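Local structure of penicillin-binding protein 1A (Mycobacterium tuberculosis, 5CXW) at residues Gly111-Tyr116 against Gly371-Pro377; Ala170-His174 against His187-Glu191; Tyr218-Ala222 against Gly310-Ser316. The protein builds cross-linked peptidoglycan for the mycobacterial cell wall, and the chain described here carries its penicillin-sensitive C-terminal transpeptidase domain. One frame throughout, in Å; residues are numbered along the deposited sequence.

Contact 1 of 3, residues Gly111-Tyr116 against Gly371-Pro377; sequences GIGLGY and GGYAGVP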
# COMPACT_ATOMS: atom_id res chain seq x y z
N GLY A 111 -3.35 -22.36 5.81
CA GLY A 111 -3.41 -22.91 7.14
C GLY A 111 -2.09 -22.86 7.86
O GLY A 111 -1.79 -23.70 8.71
N ILE A 112 -1.28 -21.85 7.53
CA ILE A 112 -0.05 -21.54 8.22
C ILE A 112 -0.35 -20.24 8.99
O ILE A 112 -0.47 -19.15 8.38
CB ILE A 112 1.18 -21.35 7.26
CG1 ILE A 112 1.39 -22.62 6.42
CG2 ILE A 112 2.46 -21.01 8.03
CD1 ILE A 112 2.30 -22.44 5.23
N GLY A 113 -0.43 -20.35 10.31
CA GLY A 113 -0.94 -19.25 11.08
C GLY A 113 0.12 -18.37 11.71
O GLY A 113 1.34 -18.62 11.55
N LEU A 114 -0.35 -17.39 12.50
CA LEU A 114 0.58 -16.36 13.04
C LEU A 114 1.64 -16.91 13.95
O LEU A 114 2.70 -16.31 14.07
CB LEU A 114 -0.19 -15.22 13.71
CG LEU A 114 -1.07 -14.39 12.83
CD1 LEU A 114 -1.65 -13.25 13.64
CD2 LEU A 114 -0.42 -13.87 11.56
N GLY A 115 1.39 -18.06 14.57
CA GLY A 115 2.34 -18.69 15.46
C GLY A 115 3.34 -19.64 14.82
O GLY A 115 4.16 -20.23 15.55
N TYR A 116 3.31 -19.78 13.50
CA TYR A 116 4.25 -20.62 12.76
C TYR A 116 5.66 -20.09 12.99
O TYR A 116 5.95 -18.93 12.68
CB TYR A 116 3.89 -20.67 11.26
CG TYR A 116 4.88 -21.48 10.47
CD1 TYR A 116 5.13 -22.81 10.78
CD2 TYR A 116 5.56 -20.89 9.41
CE1 TYR A 116 6.03 -23.54 10.01
CE2 TYR A 116 6.43 -21.64 8.60
CZ TYR A 116 6.70 -22.91 8.94
OH TYR A 116 7.62 -23.58 8.12
N GLY A 371 -4.82 -21.54 11.05
CA GLY A 371 -3.56 -22.29 11.24
C GLY A 371 -3.31 -22.66 12.71
O GLY A 371 -2.15 -22.89 13.11
N GLY A 372 -4.36 -22.69 13.51
CA GLY A 372 -4.26 -23.00 14.94
C GLY A 372 -4.10 -21.81 15.88
O GLY A 372 -4.08 -22.01 17.10
N TYR A 373 -4.01 -20.61 15.34
CA TYR A 373 -3.77 -19.39 16.12
C TYR A 373 -4.83 -18.33 15.83
O TYR A 373 -5.21 -18.09 14.66
CB TYR A 373 -2.38 -18.84 15.80
CG TYR A 373 -1.27 -19.86 16.05
CD1 TYR A 373 -0.79 -20.06 17.35
CD2 TYR A 373 -0.75 -20.66 15.02
CE1 TYR A 373 0.21 -20.98 17.60
CE2 TYR A 373 0.28 -21.60 15.28
CZ TYR A 373 0.73 -21.76 16.56
OH TYR A 373 1.72 -22.69 16.79
N ALA A 374 -5.29 -17.68 16.90
CA ALA A 374 -6.22 -16.54 16.77
C ALA A 374 -5.46 -15.31 17.22
O ALA A 374 -5.27 -15.11 18.43
CB ALA A 374 -7.45 -16.73 17.62
N GLY A 375 -5.10 -14.47 16.29
CA GLY A 375 -4.29 -13.31 16.60
C GLY A 375 -2.83 -13.64 16.99
O GLY A 375 -2.41 -14.80 16.91
N VAL A 376 -2.11 -12.60 17.39
CA VAL A 376 -0.65 -12.69 17.65
C VAL A 376 -0.47 -13.49 18.92
O VAL A 376 -1.09 -13.10 19.92
CB VAL A 376 -0.00 -11.34 17.78
CG1 VAL A 376 1.51 -11.48 18.04
CG2 VAL A 376 -0.21 -10.51 16.51
N PRO A 377 0.39 -14.54 18.92
CA PRO A 377 0.62 -15.31 20.16
C PRO A 377 1.15 -14.44 21.27
O PRO A 377 2.03 -13.63 21.04
CB PRO A 377 1.70 -16.32 19.73
CG PRO A 377 1.38 -16.58 18.29
CD PRO A 377 0.96 -15.25 17.75
O HOH W 1 0.13 -22.78 11.73
O HOH W 2 -3.21 -17.23 12.63
O HOH W 3 4.18 -20.64 18.11
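Gly371 starts the contact with backbone packing: its CA lies 3.4 Å from Gly111 O and 3.8 Å from Gly113 N. A side chain on Gly371 would run into Gly113 N, and its positive phi also suits glycine. Gly371 O accepts from a water (2.7 Å) that in turn accepts from Gly113 N (2.9 Å). Tyr373 comes next and lays one face of its ring over Gly115 N and CA, in the type I turn Gly113-Tyr116. Gly115 CA sits 3.5 Å from the ring centroid, 7° off the normal, a CH-pi contact. A CB on Gly115 would clash with this ring. A second water accepts from Leu114 N (2.9 Å) and lies 3.0 Å from Tyr373 O, one of several acceptors in reach. At Gly375 the chain passes Leu114, whose CD1 lies 3.6 Å from Gly375 C. Val376 CG2 is 4.2 Å from Leu114 CD1. Pro377 ends the run, with its CG 3.7 Å from Gly115 CA. The contact holds the C-terminal tail against the loop after helix 100-109. No direct hydrogen bond crosses it. Its chemistry implies a join made by close glycine packing, one aromatic face, a small apolar patch around Leu114, and bridging water.

Contact 2 of 3, residues Ala170-His174 against His187-Glu191; sequences ADAAH and HTLSE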
# COMPACT_ATOMS: atom_id res chain seq x y z
N ALA A 170 2.06 -13.85 -5.38
CA ALA A 170 1.45 -13.07 -6.45
C ALA A 170 -0.07 -13.26 -6.48
O ALA A 170 -0.81 -12.29 -6.68
CB ALA A 170 1.99 -13.49 -7.81
N ASP A 171 -0.52 -14.50 -6.34
CA ASP A 171 -1.95 -14.79 -6.32
C ASP A 171 -2.65 -14.01 -5.21
O ASP A 171 -3.70 -13.41 -5.43
CB ASP A 171 -2.22 -16.29 -6.16
CG ASP A 171 -1.82 -17.10 -7.39
OD1 ASP A 171 -1.46 -16.55 -8.48
OD2 ASP A 171 -1.85 -18.36 -7.29
N ALA A 172 -2.10 -14.08 -4.01
CA ALA A 172 -2.68 -13.34 -2.89
C ALA A 172 -2.73 -11.83 -3.12
O ALA A 172 -3.74 -11.14 -2.80
CB ALA A 172 -1.92 -13.65 -1.60
N ALA A 173 -1.64 -11.29 -3.68
CA ALA A 173 -1.55 -9.87 -3.90
C ALA A 173 -2.55 -9.44 -4.94
O ALA A 173 -3.30 -8.49 -4.77
CB ALA A 173 -0.15 -9.54 -4.38
N HIS A 174 -2.60 -10.19 -6.05
CA HIS A 174 -3.62 -9.92 -7.05
C HIS A 174 -5.06 -10.02 -6.52
O HIS A 174 -5.88 -9.14 -6.81
CB HIS A 174 -3.44 -10.84 -8.25
CG HIS A 174 -2.27 -10.46 -9.11
ND1 HIS A 174 -1.50 -11.41 -9.72
CD2 HIS A 174 -1.84 -9.26 -9.56
CE1 HIS A 174 -0.58 -10.81 -10.46
NE2 HIS A 174 -0.78 -9.50 -10.40
N HIS A 187 1.58 -7.37 -17.53
CA HIS A 187 1.35 -8.47 -16.60
C HIS A 187 2.17 -8.26 -15.32
O HIS A 187 3.36 -8.49 -15.30
CB HIS A 187 1.76 -9.76 -17.24
CG HIS A 187 1.00 -10.06 -18.50
ND1 HIS A 187 -0.18 -10.77 -18.50
CD2 HIS A 187 1.24 -9.73 -19.78
CE1 HIS A 187 -0.62 -10.88 -19.75
NE2 HIS A 187 0.21 -10.23 -20.54
N THR A 188 1.52 -7.78 -14.29
CA THR A 188 2.25 -7.48 -13.04
C THR A 188 2.66 -8.75 -12.30
O THR A 188 1.98 -9.80 -12.38
CB THR A 188 1.44 -6.61 -12.10
OG1 THR A 188 0.18 -7.27 -11.78
CG2 THR A 188 1.17 -5.21 -12.73
N LEU A 189 3.73 -8.63 -11.53
CA LEU A 189 4.21 -9.71 -10.66
C LEU A 189 4.55 -10.99 -11.48
O LEU A 189 4.26 -12.11 -11.07
CB LEU A 189 3.20 -10.03 -9.55
CG LEU A 189 2.54 -8.86 -8.84
CD1 LEU A 189 1.65 -9.35 -7.74
CD2 LEU A 189 3.61 -7.97 -8.27
N SER A 190 5.18 -10.76 -12.63
CA SER A 190 5.48 -11.79 -13.64
C SER A 190 6.91 -11.54 -14.11
O SER A 190 7.21 -10.49 -14.70
CB SER A 190 4.49 -11.66 -14.81
OG SER A 190 4.80 -12.57 -15.85
N GLU A 191 7.79 -12.51 -13.92
CA GLU A 191 9.19 -12.31 -14.28
C GLU A 191 9.36 -12.10 -15.77
O GLU A 191 10.05 -11.13 -16.20
CB GLU A 191 10.07 -13.45 -13.77
CG GLU A 191 11.58 -13.16 -13.96
CD GLU A 191 12.12 -11.82 -13.38
OE1 GLU A 191 11.51 -11.16 -12.48
OE2 GLU A 191 13.20 -11.39 -13.87
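This is a buried contact within one part of the chain, between helix 165-176 and the loop that follows it. One leucine fills the space beside the helix, and one histidine ties the helix to the loop. Leu189 points its CA-to-CB bond toward the helix. It meets Ala170, Ala173 and His174, which lie three and four residues apart and so share one side of the helix. Leu189 CB is 4.1 Å from Ala170 CB, and Leu189 CD1 is 3.8 Å from Ala173 CB. The two alanines are small, so the leucine can come close to the helix backbone: its CD1 is 3.9 Å from Ala170 CA. The same methyl makes a CH-pi contact over the face of the His174 ring, with CD1 3.8 Å from the centroid and 20° off the normal. The edge of that ring does polar work. His174 NE2 donates to Thr188 OG1 at 2.8 Å, with an N-H...O angle of 161°. The imidazole thus uses its face for Leu189 and its edge for Thr188, two successive loop residues. Thr188 OG1 is also hydrogen-bonded to Ala179 O, and its backbone pairs with Ser180, which draws in the chain just after the helix. The contact is structural packing away from the penicillin site. On the helix, Ala173 also touches Phe99 and Phe102, while Ala172 packs on Val105 and Ala106 of helix 100-109. Helix 165-176 therefore lies between this loop and helix 100-109.

Contact 3 of 3, residues Tyr218-Ala222 against Gly310-Ser316; sequences YATLA and GYTPSLS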
# COMPACT_ATOMS: atom_id res chain seq x y z
N TYR A 218 -4.52 -2.95 0.67
CA TYR A 218 -4.59 -2.81 2.14
C TYR A 218 -6.04 -2.44 2.58
O TYR A 218 -6.53 -2.91 3.62
CB TYR A 218 -3.58 -1.83 2.66
CG TYR A 218 -2.18 -2.32 2.87
CD1 TYR A 218 -1.51 -3.07 1.88
CD2 TYR A 218 -1.47 -2.01 4.03
CE1 TYR A 218 -0.19 -3.48 2.07
CE2 TYR A 218 -0.16 -2.36 4.20
CZ TYR A 218 0.48 -3.09 3.22
OH TYR A 218 1.83 -3.49 3.38
N ALA A 219 -6.78 -1.71 1.71
CA ALA A 219 -8.22 -1.46 1.97
C ALA A 219 -9.00 -2.78 2.05
O ALA A 219 -9.87 -2.96 2.89
CB ALA A 219 -8.79 -0.48 0.96
N THR A 220 -8.65 -3.75 1.20
CA THR A 220 -9.31 -5.03 1.22
C THR A 220 -9.08 -5.72 2.57
O THR A 220 -10.00 -6.34 3.15
CB THR A 220 -8.81 -5.89 0.04
OG1 THR A 220 -9.17 -5.24 -1.19
CG2 THR A 220 -9.37 -7.29 0.04
N LEU A 221 -7.84 -5.62 3.07
CA LEU A 221 -7.54 -6.12 4.40
C LEU A 221 -8.37 -5.41 5.49
O LEU A 221 -8.96 -6.08 6.37
CB LEU A 221 -6.05 -6.06 4.70
CG LEU A 221 -5.14 -6.91 3.83
CD1 LEU A 221 -3.70 -6.53 4.10
CD2 LEU A 221 -5.39 -8.38 4.10
N ALA A 222 -8.44 -4.09 5.37
CA ALA A 222 -9.17 -3.23 6.34
C ALA A 222 -10.65 -3.57 6.37
O ALA A 222 -11.32 -3.46 7.41
CB ALA A 222 -8.97 -1.76 5.99
N GLY A 310 -0.80 1.79 5.60
CA GLY A 310 -1.56 1.31 6.73
C GLY A 310 -2.94 1.91 6.80
O GLY A 310 -3.26 2.87 6.08
N TYR A 311 -3.74 1.31 7.66
CA TYR A 311 -5.18 1.53 7.68
C TYR A 311 -5.83 1.48 9.04
O TYR A 311 -5.27 0.95 10.01
CB TYR A 311 -5.85 0.48 6.76
CG TYR A 311 -5.63 -0.98 7.10
CD1 TYR A 311 -6.42 -1.68 8.03
CD2 TYR A 311 -4.60 -1.69 6.48
CE1 TYR A 311 -6.20 -3.06 8.28
CE2 TYR A 311 -4.39 -3.01 6.74
CZ TYR A 311 -5.19 -3.70 7.62
OH TYR A 311 -4.94 -5.05 7.82
N THR A 312 -7.06 2.05 9.09
CA THR A 312 -8.06 1.75 10.05
C THR A 312 -9.20 1.11 9.27
O THR A 312 -9.15 1.03 8.07
CB THR A 312 -8.53 3.03 10.75
OG1 THR A 312 -9.37 3.76 9.86
CG2 THR A 312 -7.40 3.83 11.20
N PRO A 313 -10.26 0.67 9.94
CA PRO A 313 -11.36 0.09 9.15
C PRO A 313 -12.03 1.08 8.17
O PRO A 313 -12.73 0.65 7.23
CB PRO A 313 -12.35 -0.38 10.24
CG PRO A 313 -11.46 -0.60 11.44
CD PRO A 313 -10.45 0.47 11.39
N SER A 314 -11.81 2.37 8.36
CA SER A 314 -12.47 3.42 7.58
C SER A 314 -11.54 4.17 6.61
O SER A 314 -12.02 5.00 5.87
CB SER A 314 -13.17 4.37 8.54
OG SER A 314 -14.28 3.70 9.15
N LEU A 315 -10.24 3.88 6.58
CA LEU A 315 -9.32 4.56 5.69
C LEU A 315 -8.03 3.80 5.55
O LEU A 315 -7.43 3.40 6.53
CB LEU A 315 -9.05 6.01 6.11
CG LEU A 315 -8.51 6.88 4.98
CD1 LEU A 315 -9.56 7.13 3.90
CD2 LEU A 315 -8.13 8.22 5.62
N SER A 316 -7.64 3.56 4.29
CA SER A 316 -6.37 2.92 3.97
C SER A 316 -5.51 3.85 3.19
O SER A 316 -5.93 4.35 2.13
CB SER A 316 -6.61 1.65 3.12
OG SER A 316 -5.33 1.10 2.73
O HOH W 4 -13.85 -1.79 7.02
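Tyr218 opens the contact by setting its CB 3.4 Å from Ser316 OG and 4.0 Å from Tyr311 CD2. Its carbonyl O lies over one face of the Tyr311 ring, 3.7 Å from CD2. Ala219 packs on the next strand, with its CB 3.7 Å from Ser316 CB. Ser316 OG is hydrogen-bonded to Ala215 O, one turn earlier in the same helix. Leu221 CB reaches Tyr311 CZ at 3.9 Å. The Tyr311 hydroxyl is hydrogen-bonded to Thr267. Ala222 fits tightest, its CB 3.3 Å from Tyr311 CD1. A water donates to both Ala222 O (3.1 Å) and Pro313 O (2.7 Å), joining the helix end to the type I turn Thr312-Leu315. That turn connects the two antiparallel strands as a hairpin. Helix 211-222 thus packs on one side of the central sheet; its segment 218-222 crosses strand segment 310-312 at -30°, with axes 8.2 Å apart. Thr312 and Leu315 point away, onto helix 343-356. Tyr218 also touches helix 100-109 and hydrogen-bonds Ser98 O, beside the probable acylated serine, Ser97.

Overall arrangement
Along the chain, contact 1 spans the other two: its first segment precedes them and its second follows. Contact 2 closes before contact 3 opens. The centres are 25 Å apart for contacts 1 and 2, and 21 Å apart for contact 3 with either of the others. None touch; nearest atoms are about 7 Å apart between contacts 2 and 3 and about 11 Å for the other pairs. Helix 100-109 is common to all three surroundings. Only contact 3 includes strands of the five-stranded antiparallel sheet. Together the contacts join separate parts of the transpeptidase fold. Contact 1 brings the segment after the last helix, 343-356, back to the loop after helix 100-109.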